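Local coordinates for conserved hypothetical protein TM0613 (Thermotoga maritima, PDB 1O3U) that is of unknown function but folds as a HEPN domain, an all-helical module that in related proteins is linked to nucleotide binding or RNA cleavage, at residues Q40-K45 with K123-C128; N33-S38 with R116-A121; K45-V50 with G68-R73. One frame throughout, in Å; residues are numbered along the deposited sequence.

Contact 1: residues Q40-K45 with K123-C128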
loop_
_atom_site.group_PDB
_atom_site.type_symbol
_atom_site.label_atom_id
_atom_site.label_comp_id
_atom_site.label_asym_id
_atom_site.label_seq_id
_atom_site.Cartn_x
_atom_site.Cartn_y
_atom_site.Cartn_z
ATOM N N GLN A 40 -7.350 -1.121 -4.559
ATOM C CA GLN A 40 -7.069 -2.535 -4.295
ATOM C C GLN A 40 -6.389 -2.689 -2.930
ATOM O O GLN A 40 -6.816 -3.494 -2.116
ATOM C CB GLN A 40 -6.137 -3.128 -5.367
ATOM C CG GLN A 40 -6.714 -3.330 -6.694
ATOM C CD GLN A 40 -5.659 -3.845 -7.690
ATOM O OE1 GLN A 40 -4.495 -3.409 -7.666
ATOM N NE2 GLN A 40 -6.055 -4.775 -8.533
ATOM N N GLN A 41 -5.335 -1.900 -2.692
ATOM C CA GLN A 41 -4.605 -1.925 -1.423
ATOM C C GLN A 41 -5.479 -1.572 -0.204
ATOM O O GLN A 41 -5.414 -2.248 0.841
ATOM C CB GLN A 41 -3.380 -1.023 -1.514
ATOM C CG GLN A 41 -2.397 -1.426 -2.618
ATOM C CD GLN A 41 -1.666 -2.691 -2.261
ATOM O OE1 GLN A 41 -1.242 -2.863 -1.097
ATOM N NE2 GLN A 41 -1.537 -3.601 -3.227
ATOM N N ALA A 42 -6.321 -0.555 -0.356
ATOM C CA ALA A 42 -7.219 -0.113 0.715
ATOM C C ALA A 42 -8.161 -1.255 1.088
ATOM O O ALA A 42 -8.370 -1.522 2.266
ATOM C CB ALA A 42 -7.994 1.061 0.286
ATOM N N ALA A 43 -8.721 -1.929 0.078
ATOM C CA ALA A 43 -9.706 -3.005 0.337
ATOM C C ALA A 43 -9.006 -4.198 1.027
ATOM O O ALA A 43 -9.509 -4.779 1.985
ATOM C CB ALA A 43 -10.350 -3.438 -0.943
ATOM N N GLU A 44 -7.846 -4.561 0.520
ATOM C CA GLU A 44 -7.009 -5.593 1.151
ATOM C C GLU A 44 -6.728 -5.340 2.630
ATOM O O GLU A 44 -6.899 -6.221 3.500
ATOM C CB GLU A 44 -5.684 -5.713 0.376
ATOM C CG GLU A 44 -5.841 -6.318 -0.980
ATOM C CD GLU A 44 -4.526 -6.548 -1.704
ATOM O OE1 GLU A 44 -3.457 -6.748 -1.022
ATOM O OE2 GLU A 44 -4.606 -6.582 -2.968
ATOM N N LYS A 45 -6.277 -4.133 2.934
ATOM C CA LYS A 45 -5.926 -3.779 4.288
ATOM C C LYS A 45 -7.173 -3.804 5.201
ATOM O O LYS A 45 -7.078 -4.229 6.344
ATOM C CB LYS A 45 -5.196 -2.437 4.328
ATOM C CG LYS A 45 -3.777 -2.481 3.713
ATOM C CD LYS A 45 -3.012 -1.207 3.950
ATOM C CE LYS A 45 -1.598 -1.223 3.348
ATOM N NZ LYS A 45 -1.464 -0.573 2.021
ATOM N N LYS A 123 -16.779 1.070 0.148
ATOM C CA LYS A 123 -17.813 0.175 0.579
ATOM C C LYS A 123 -17.281 -0.967 1.425
ATOM O O LYS A 123 -17.821 -1.280 2.489
ATOM C CB LYS A 123 -18.542 -0.329 -0.665
ATOM C CG LYS A 123 -19.902 -0.703 -0.504
ATOM C CD LYS A 123 -20.585 -0.589 -1.897
ATOM C CE LYS A 123 -22.003 -0.898 -1.842
ATOM N NZ LYS A 123 -22.478 -1.423 -3.141
ATOM N N ILE A 124 -16.192 -1.585 0.962
ATOM C CA ILE A 124 -15.573 -2.657 1.701
ATOM C C ILE A 124 -15.027 -2.171 3.045
ATOM O O ILE A 124 -15.223 -2.853 4.104
ATOM C CB ILE A 124 -14.504 -3.355 0.827
ATOM C CG1 ILE A 124 -15.191 -4.162 -0.286
ATOM C CG2 ILE A 124 -13.624 -4.282 1.670
ATOM C CD1 ILE A 124 -14.245 -4.697 -1.388
ATOM N N ILE A 125 -14.331 -1.031 3.030
ATOM C CA ILE A 125 -13.861 -0.420 4.269
ATOM C C ILE A 125 -15.008 -0.210 5.290
ATOM O O ILE A 125 -14.871 -0.575 6.446
ATOM C CB ILE A 125 -13.132 0.879 4.001
ATOM C CG1 ILE A 125 -11.809 0.602 3.303
ATOM C CG2 ILE A 125 -12.985 1.696 5.311
ATOM C CD1 ILE A 125 -11.151 1.902 2.713
ATOM N N ARG A 126 -16.132 0.345 4.847
ATOM C CA ARG A 126 -17.260 0.653 5.719
ATOM C C ARG A 126 -17.940 -0.642 6.216
ATOM O O ARG A 126 -18.325 -0.738 7.372
ATOM C CB ARG A 126 -18.242 1.550 4.983
ATOM C CG ARG A 126 -17.678 2.965 4.737
ATOM C CD ARG A 126 -18.614 3.870 3.966
ATOM N NE ARG A 126 -18.186 5.259 4.033
ATOM C CZ ARG A 126 -18.738 6.241 3.344
ATOM N NH1 ARG A 126 -19.756 6.014 2.536
ATOM N NH2 ARG A 126 -18.284 7.461 3.485
ATOM N N PHE A 127 -17.997 -1.658 5.371
ATOM C CA PHE A 127 -18.482 -2.986 5.800
ATOM C C PHE A 127 -17.608 -3.592 6.911
ATOM O O PHE A 127 -18.116 -4.107 7.968
ATOM C CB PHE A 127 -18.506 -3.946 4.633
ATOM C CG PHE A 127 -18.953 -5.327 5.018
ATOM C CD1 PHE A 127 -20.271 -5.616 5.186
ATOM C CD2 PHE A 127 -18.016 -6.339 5.206
ATOM C CE1 PHE A 127 -20.673 -6.923 5.524
ATOM C CE2 PHE A 127 -18.409 -7.609 5.543
ATOM C CZ PHE A 127 -19.731 -7.898 5.705
ATOM N N CYS A 128 -16.298 -3.587 6.682
ATOM C CA CYS A 128 -15.343 -4.031 7.682
ATOM C C CYS A 128 -15.426 -3.201 8.973
ATOM O O CYS A 128 -15.374 -3.777 10.076
ATOM C CB CYS A 128 -13.923 -4.016 7.137
ATOM S SG CYS A 128 -13.665 -5.193 5.800
#
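Ala42 and Ala43 of helix 32-54 each receive the terminal methyl of an isoleucine from helix 104-132, Ile125 for the first and Ile124 for the second. The two methyl contacts are matched in length: Ala42 CB lies 4.1 Å from Ile125 CD1, and Ala43 CB lies 4.1 Å from Ile124 CD1. In both isoleucines the second torsion is extended (chi2 169° in Ile124, 167° in Ile125), which carries CD1 out to the tip of the branch and onto the alanine. The shorter parts of the side chains settle against the alanine backbone, with Ile124 CG2 4.2 Å from Ala43 O and Ile125 CG1 at the same distance from Ala42 O. Because the alanines add so little bulk, the helices come close, and the CA atoms of Ala43 and Ile124 are 6.0 Å apart. No hydrogen bond crosses this buried apolar strip. On the solvent side, Lys123 lies exposed and forms a salt bridge with Glu79. Gln41 and Lys45 belong instead to the subunit interface: Gln41 OE1 bonds to Lys45 NZ of the second subunit, and Lys45 NZ to Gln41 OE1 there. Helix 11-28 packs on Ala42 and Lys45, and helices 78-88 and 63-70 cover Ala43 and Ile124 through Leu87 and Val63, placing the pair in the middle of the helical bundle.

Contact 2: residues N33-S38 with R116-A121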
loop_
_atom_site.group_PDB
_atom_site.type_symbol
_atom_site.label_atom_id
_atom_site.label_comp_id
_atom_site.label_asym_id
_atom_site.label_seq_id
_atom_site.Cartn_x
_atom_site.Cartn_y
_atom_site.Cartn_z
ATOM N N ASN A 33 -5.270 4.958 -13.288
ATOM C CA ASN A 33 -4.508 3.761 -13.035
ATOM C C ASN A 33 -4.054 3.653 -11.596
ATOM O O ASN A 33 -4.210 2.607 -10.962
ATOM C CB ASN A 33 -3.278 3.644 -13.974
ATOM C CG ASN A 33 -2.276 4.849 -13.880
ATOM O OD1 ASN A 33 -2.621 6.021 -13.524
ATOM N ND2 ASN A 33 -1.016 4.554 -14.229
ATOM N N TRP A 34 -3.522 4.738 -11.071
ATOM C CA TRP A 34 -3.020 4.718 -9.707
ATOM C C TRP A 34 -4.172 4.674 -8.705
ATOM O O TRP A 34 -4.065 4.014 -7.667
ATOM C CB TRP A 34 -2.097 5.915 -9.475
ATOM C CG TRP A 34 -0.745 5.709 -10.090
ATOM C CD1 TRP A 34 -0.154 6.482 -11.043
ATOM C CD2 TRP A 34 0.182 4.652 -9.800
ATOM N NE1 TRP A 34 1.087 5.980 -11.361
ATOM C CE2 TRP A 34 1.327 4.860 -10.601
ATOM C CE3 TRP A 34 0.173 3.553 -8.924
ATOM C CZ2 TRP A 34 2.432 4.007 -10.564
ATOM C CZ3 TRP A 34 1.268 2.722 -8.874
ATOM C CH2 TRP A 34 2.386 2.941 -9.703
ATOM N N ALA A 35 -5.292 5.317 -9.037
ATOM C CA ALA A 35 -6.463 5.285 -8.176
ATOM C C ALA A 35 -6.953 3.839 -8.018
ATOM O O ALA A 35 -7.314 3.426 -6.935
ATOM C CB ALA A 35 -7.567 6.176 -8.708
ATOM N N CYS A 36 -6.966 3.105 -9.113
ATOM C CA CYS A 36 -7.291 1.689 -9.123
ATOM C C CYS A 36 -6.358 0.913 -8.203
ATOM O O CYS A 36 -6.791 0.180 -7.339
ATOM C CB CYS A 36 -7.184 1.166 -10.542
ATOM S SG CYS A 36 -7.365 -0.599 -10.661
ATOM N N PHE A 37 -5.061 1.141 -8.356
ATOM C CA PHE A 37 -4.054 0.456 -7.536
ATOM C C PHE A 37 -4.251 0.690 -6.021
ATOM O O PHE A 37 -4.277 -0.251 -5.226
ATOM C CB PHE A 37 -2.670 0.932 -7.989
ATOM C CG PHE A 37 -1.549 0.373 -7.182
ATOM C CD1 PHE A 37 -1.145 -0.934 -7.353
ATOM C CD2 PHE A 37 -0.873 1.163 -6.273
ATOM C CE1 PHE A 37 -0.086 -1.457 -6.614
ATOM C CE2 PHE A 37 0.161 0.639 -5.515
ATOM C CZ PHE A 37 0.572 -0.653 -5.707
ATOM N N SER A 38 -4.390 1.953 -5.634
ATOM C CA SER A 38 -4.583 2.342 -4.241
ATOM C C SER A 38 -5.878 1.733 -3.668
ATOM O O SER A 38 -5.943 1.379 -2.496
ATOM C CB SER A 38 -4.675 3.850 -4.132
ATOM O OG SER A 38 -3.419 4.445 -4.376
ATOM N N ARG A 116 -15.710 4.066 -9.716
ATOM C CA ARG A 116 -16.348 2.820 -9.323
ATOM C C ARG A 116 -15.456 2.029 -8.348
ATOM O O ARG A 116 -15.917 1.560 -7.278
ATOM C CB ARG A 116 -16.645 2.007 -10.600
ATOM C CG ARG A 116 -17.621 0.966 -10.485
ATOM C CD ARG A 116 -18.368 0.686 -11.793
ATOM N NE ARG A 116 -17.476 0.345 -12.903
ATOM C CZ ARG A 116 -16.795 -0.785 -12.978
ATOM N NH1 ARG A 116 -16.894 -1.687 -12.023
ATOM N NH2 ARG A 116 -15.986 -1.021 -14.013
ATOM N N LEU A 117 -14.208 1.856 -8.733
ATOM C CA LEU A 117 -13.287 1.065 -7.920
ATOM C C LEU A 117 -13.007 1.747 -6.571
ATOM O O LEU A 117 -12.849 1.090 -5.542
ATOM C CB LEU A 117 -11.998 0.770 -8.684
ATOM C CG LEU A 117 -12.206 -0.034 -9.969
ATOM C CD1 LEU A 117 -10.895 -0.238 -10.676
ATOM C CD2 LEU A 117 -12.861 -1.345 -9.640
ATOM N N VAL A 118 -12.910 3.065 -6.574
ATOM C CA VAL A 118 -12.704 3.802 -5.333
ATOM C C VAL A 118 -13.942 3.601 -4.439
ATOM O O VAL A 118 -13.834 3.339 -3.210
ATOM C CB VAL A 118 -12.416 5.294 -5.621
ATOM C CG1 VAL A 118 -12.611 6.144 -4.385
ATOM C CG2 VAL A 118 -10.987 5.501 -6.245
ATOM N N ASN A 119 -15.132 3.740 -5.033
ATOM C CA ASN A 119 -16.340 3.505 -4.274
ATOM C C ASN A 119 -16.410 2.095 -3.704
ATOM O O ASN A 119 -16.847 1.899 -2.585
ATOM C CB ASN A 119 -17.592 3.788 -5.089
ATOM C CG ASN A 119 -17.737 5.248 -5.436
ATOM O OD1 ASN A 119 -17.085 6.129 -4.833
ATOM N ND2 ASN A 119 -18.606 5.532 -6.442
ATOM N N TYR A 120 -16.007 1.119 -4.496
ATOM C CA TYR A 120 -16.015 -0.277 -4.048
ATOM C C TYR A 120 -15.107 -0.438 -2.846
ATOM O O TYR A 120 -15.479 -1.128 -1.915
ATOM C CB TYR A 120 -15.554 -1.237 -5.126
ATOM C CG TYR A 120 -16.474 -1.382 -6.315
ATOM C CD1 TYR A 120 -17.746 -0.847 -6.308
ATOM C CD2 TYR A 120 -16.083 -2.147 -7.424
ATOM C CE1 TYR A 120 -18.585 -0.986 -7.401
ATOM C CE2 TYR A 120 -16.905 -2.306 -8.484
ATOM C CZ TYR A 120 -18.162 -1.724 -8.479
ATOM O OH TYR A 120 -18.993 -1.886 -9.559
ATOM N N ALA A 121 -13.923 0.168 -2.881
ATOM C CA ALA A 121 -12.985 0.031 -1.779
ATOM C C ALA A 121 -13.570 0.687 -0.512
ATOM O O ALA A 121 -13.532 0.127 0.578
ATOM C CB ALA A 121 -11.670 0.664 -2.126
#
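The parallel pairing of helices 32-54 and 104-132, the two longest of this HEPN domain, is made in this region by Cys36 against Leu117 and Ala35 against Val118. Leu117 stretches across with its CG opposite the carbonyl carbon (chi1 -61°) and CD1 continuing the chain at chi2 178°, so that this methyl leads the approach. It lies 4.0 Å from Cys36 CB, and in the conformer given here 3.5 Å from Cys36 SG; a second conformer of the cysteine was modelled, so the sulfur contact holds for this one. The same sulfur forms a disulfide with Cys91, tying helix 32-54 to the chain beyond helix 78-88. One step round the helices, Ala35 CB meets Val118 CG2 at 4.3 Å, a looser touch. The pair forms the spine of the helical HEPN bundle, with the CA atoms of Cys36 and Leu117 6.1 Å apart, and helix 11-28 lies over its flank, where Val118 also reaches Lys24. On the outer side of helix 104-132, Arg116 NH1 donates to Tyr120 OH one turn on, at 3.2 Å and nearly in the guanidinium plane, and also forms a salt bridge with Glu86. Across helix 32-54 from Leu117, the ring of Trp34 stacks on His22 of the second subunit.

Contact 3: residues K45-V50 with G68-R73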
loop_
_atom_site.group_PDB
_atom_site.type_symbol
_atom_site.label_atom_id
_atom_site.label_comp_id
_atom_site.label_asym_id
_atom_site.label_seq_id
_atom_site.Cartn_x
_atom_site.Cartn_y
_atom_site.Cartn_z
ATOM N N LYS A 45 -6.277 -4.133 2.934
ATOM C CA LYS A 45 -5.926 -3.779 4.288
ATOM C C LYS A 45 -7.173 -3.804 5.201
ATOM O O LYS A 45 -7.078 -4.229 6.344
ATOM C CB LYS A 45 -5.196 -2.437 4.328
ATOM C CG LYS A 45 -3.777 -2.481 3.713
ATOM C CD LYS A 45 -3.012 -1.207 3.950
ATOM C CE LYS A 45 -1.598 -1.223 3.348
ATOM N NZ LYS A 45 -1.464 -0.573 2.021
ATOM N N ALA A 46 -8.326 -3.373 4.684
ATOM C CA ALA A 46 -9.561 -3.289 5.470
ATOM C C ALA A 46 -9.944 -4.721 5.902
ATOM O O ALA A 46 -10.232 -4.983 7.065
ATOM C CB ALA A 46 -10.678 -2.687 4.656
ATOM N N VAL A 47 -9.888 -5.657 4.982
ATOM C CA VAL A 47 -10.273 -7.039 5.331
ATOM C C VAL A 47 -9.280 -7.678 6.313
ATOM O O VAL A 47 -9.671 -8.391 7.252
ATOM C CB VAL A 47 -10.457 -7.910 4.083
ATOM C CG1 VAL A 47 -10.879 -9.324 4.479
ATOM C CG2 VAL A 47 -11.478 -7.304 3.126
ATOM N N LYS A 48 -7.994 -7.420 6.122
ATOM C CA LYS A 48 -6.974 -7.882 7.065
ATOM C C LYS A 48 -7.193 -7.366 8.500
ATOM O O LYS A 48 -6.859 -8.062 9.476
ATOM C CB LYS A 48 -5.580 -7.478 6.608
ATOM C CG LYS A 48 -5.110 -8.213 5.417
ATOM C CD LYS A 48 -3.678 -7.775 5.079
ATOM C CE LYS A 48 -3.246 -8.315 3.726
ATOM N N ALA A 49 -7.735 -6.153 8.623
ATOM C CA ALA A 49 -8.058 -5.597 9.941
ATOM C C ALA A 49 -9.065 -6.501 10.675
ATOM O O ALA A 49 -8.964 -6.671 11.884
ATOM C CB ALA A 49 -8.605 -4.183 9.814
ATOM N N VAL A 50 -9.979 -7.138 9.930
ATOM C CA VAL A 50 -10.946 -8.069 10.541
ATOM C C VAL A 50 -10.255 -9.345 11.040
ATOM O O VAL A 50 -10.533 -9.834 12.155
ATOM C CB VAL A 50 -12.089 -8.460 9.590
ATOM C CG1 VAL A 50 -13.105 -9.340 10.314
ATOM C CG2 VAL A 50 -12.789 -7.203 9.010
ATOM N N GLY A 68 -13.277 -14.533 0.809
ATOM C CA GLY A 68 -13.663 -15.924 0.752
ATOM C C GLY A 68 -13.400 -16.609 2.075
ATOM O O GLY A 68 -14.250 -17.326 2.557
ATOM N N GLU A 69 -12.222 -16.398 2.670
ATOM C CA GLU A 69 -11.879 -17.003 3.965
ATOM C C GLU A 69 -12.835 -16.474 5.042
ATOM O O GLU A 69 -13.314 -17.216 5.902
ATOM C CB GLU A 69 -10.416 -16.683 4.384
ATOM C CG GLU A 69 -9.305 -17.528 3.771
ATOM C CD GLU A 69 -7.905 -17.064 4.213
ATOM O OE1 GLU A 69 -7.571 -17.137 5.434
ATOM O OE2 GLU A 69 -7.138 -16.615 3.327
ATOM N N LEU A 70 -13.097 -15.178 4.979
ATOM C CA LEU A 70 -13.970 -14.527 5.957
ATOM C C LEU A 70 -15.403 -15.108 5.945
ATOM O O LEU A 70 -16.068 -15.140 6.984
ATOM C CB LEU A 70 -13.956 -13.025 5.708
ATOM C CG LEU A 70 -14.260 -12.138 6.906
ATOM C CD1 LEU A 70 -13.350 -12.492 8.092
ATOM C CD2 LEU A 70 -14.140 -10.626 6.529
ATOM N N SER A 71 -15.848 -15.600 4.782
ATOM C CA SER A 71 -17.194 -16.210 4.587
ATOM C C SER A 71 -17.512 -17.435 5.453
ATOM O O SER A 71 -18.690 -17.787 5.655
ATOM C CB SER A 71 -17.386 -16.599 3.116
ATOM O OG SER A 71 -17.427 -15.436 2.311
ATOM N N SER A 72 -16.471 -18.106 5.945
ATOM C CA SER A 72 -16.635 -19.270 6.822
ATOM C C SER A 72 -17.115 -18.846 8.209
ATOM O O SER A 72 -17.626 -19.659 8.981
ATOM C CB SER A 72 -15.307 -20.046 6.952
ATOM O OG SER A 72 -14.380 -19.318 7.765
ATOM N N ARG A 73 -16.970 -17.560 8.509
ATOM C CA ARG A 73 -17.249 -17.041 9.838
ATOM C C ARG A 73 -18.347 -15.962 9.859
ATOM O O ARG A 73 -19.181 -15.916 10.781
ATOM C CB ARG A 73 -15.944 -16.462 10.390
ATOM C CG ARG A 73 -16.018 -16.109 11.850
ATOM C CD ARG A 73 -16.135 -17.323 12.741
ATOM N NE ARG A 73 -16.713 -16.976 14.030
ATOM C CZ ARG A 73 -18.018 -16.980 14.316
ATOM N NH1 ARG A 73 -18.932 -17.310 13.404
ATOM N NH2 ARG A 73 -18.407 -16.640 15.536
#
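Leu70 turns its CG away from its own backbone N (chi1 -154°) and bends at chi2 53°, which spreads its two methyls toward Val47 and Val50 on helix 32-54. Each valine meets them with CG1, held opposite the backbone N in both (chi1 -176° in Val50). Leu70 CD2 serves both partners, 4.1 Å from Val47 CG1 and 4.1 Å from Val50 CG1. CD1 makes the shorter approach, 3.9 Å to Val50 CG1. With both of its methyls this near to Val50 CG1, the leucine fork straddles that methyl of the valine one turn further along helix 32-54. As a whole, the Leu70 side chain runs antiparallel alongside Val47 but lies transverse to Val50. The backbones stand well apart, 8.4 Å between the CA atoms of Val47 and Leu70, and the gap is bridged by side chains alone. Next to Leu70, Glu69 O accepts from both Ser72 OG, at 3.0 Å, and Ser72 N, at 3.3 Å, which draws the turn together. Phe66 and Leu67 of the same short helix also pack on Val47, Ile76 covers another part of Leu70, and Cys128 of helix 104-132 borders both valines. With no polar pair between the segments, helix 63-70 is joined to the long helix here by shape and burial of methyl groups, an attachment without directional bonds.

How the contacts relate
All three contacts lie on helix 32-54, are buried and are made by apolar side chains, with no hydrogen bond between their segments. Contacts 1 and 2 join it to the same partner, helix 104-132, with centres about 5 and 7 Å from the middle of the chain; small residues allow close backbones, and contact 2 also holds Cys36, one half of the disulfide with Cys91. Contact 3, buried nearer the end of the bundle about 13 Å out, ties in helix 63-70 through branched side chains across a wider gap. It meets contact 1 where Cys128 and Ile125 pack on Ala46, Val47 and Val50. Lys45, common to contacts 1 and 3, and Trp34 of contact 2 face the second subunit.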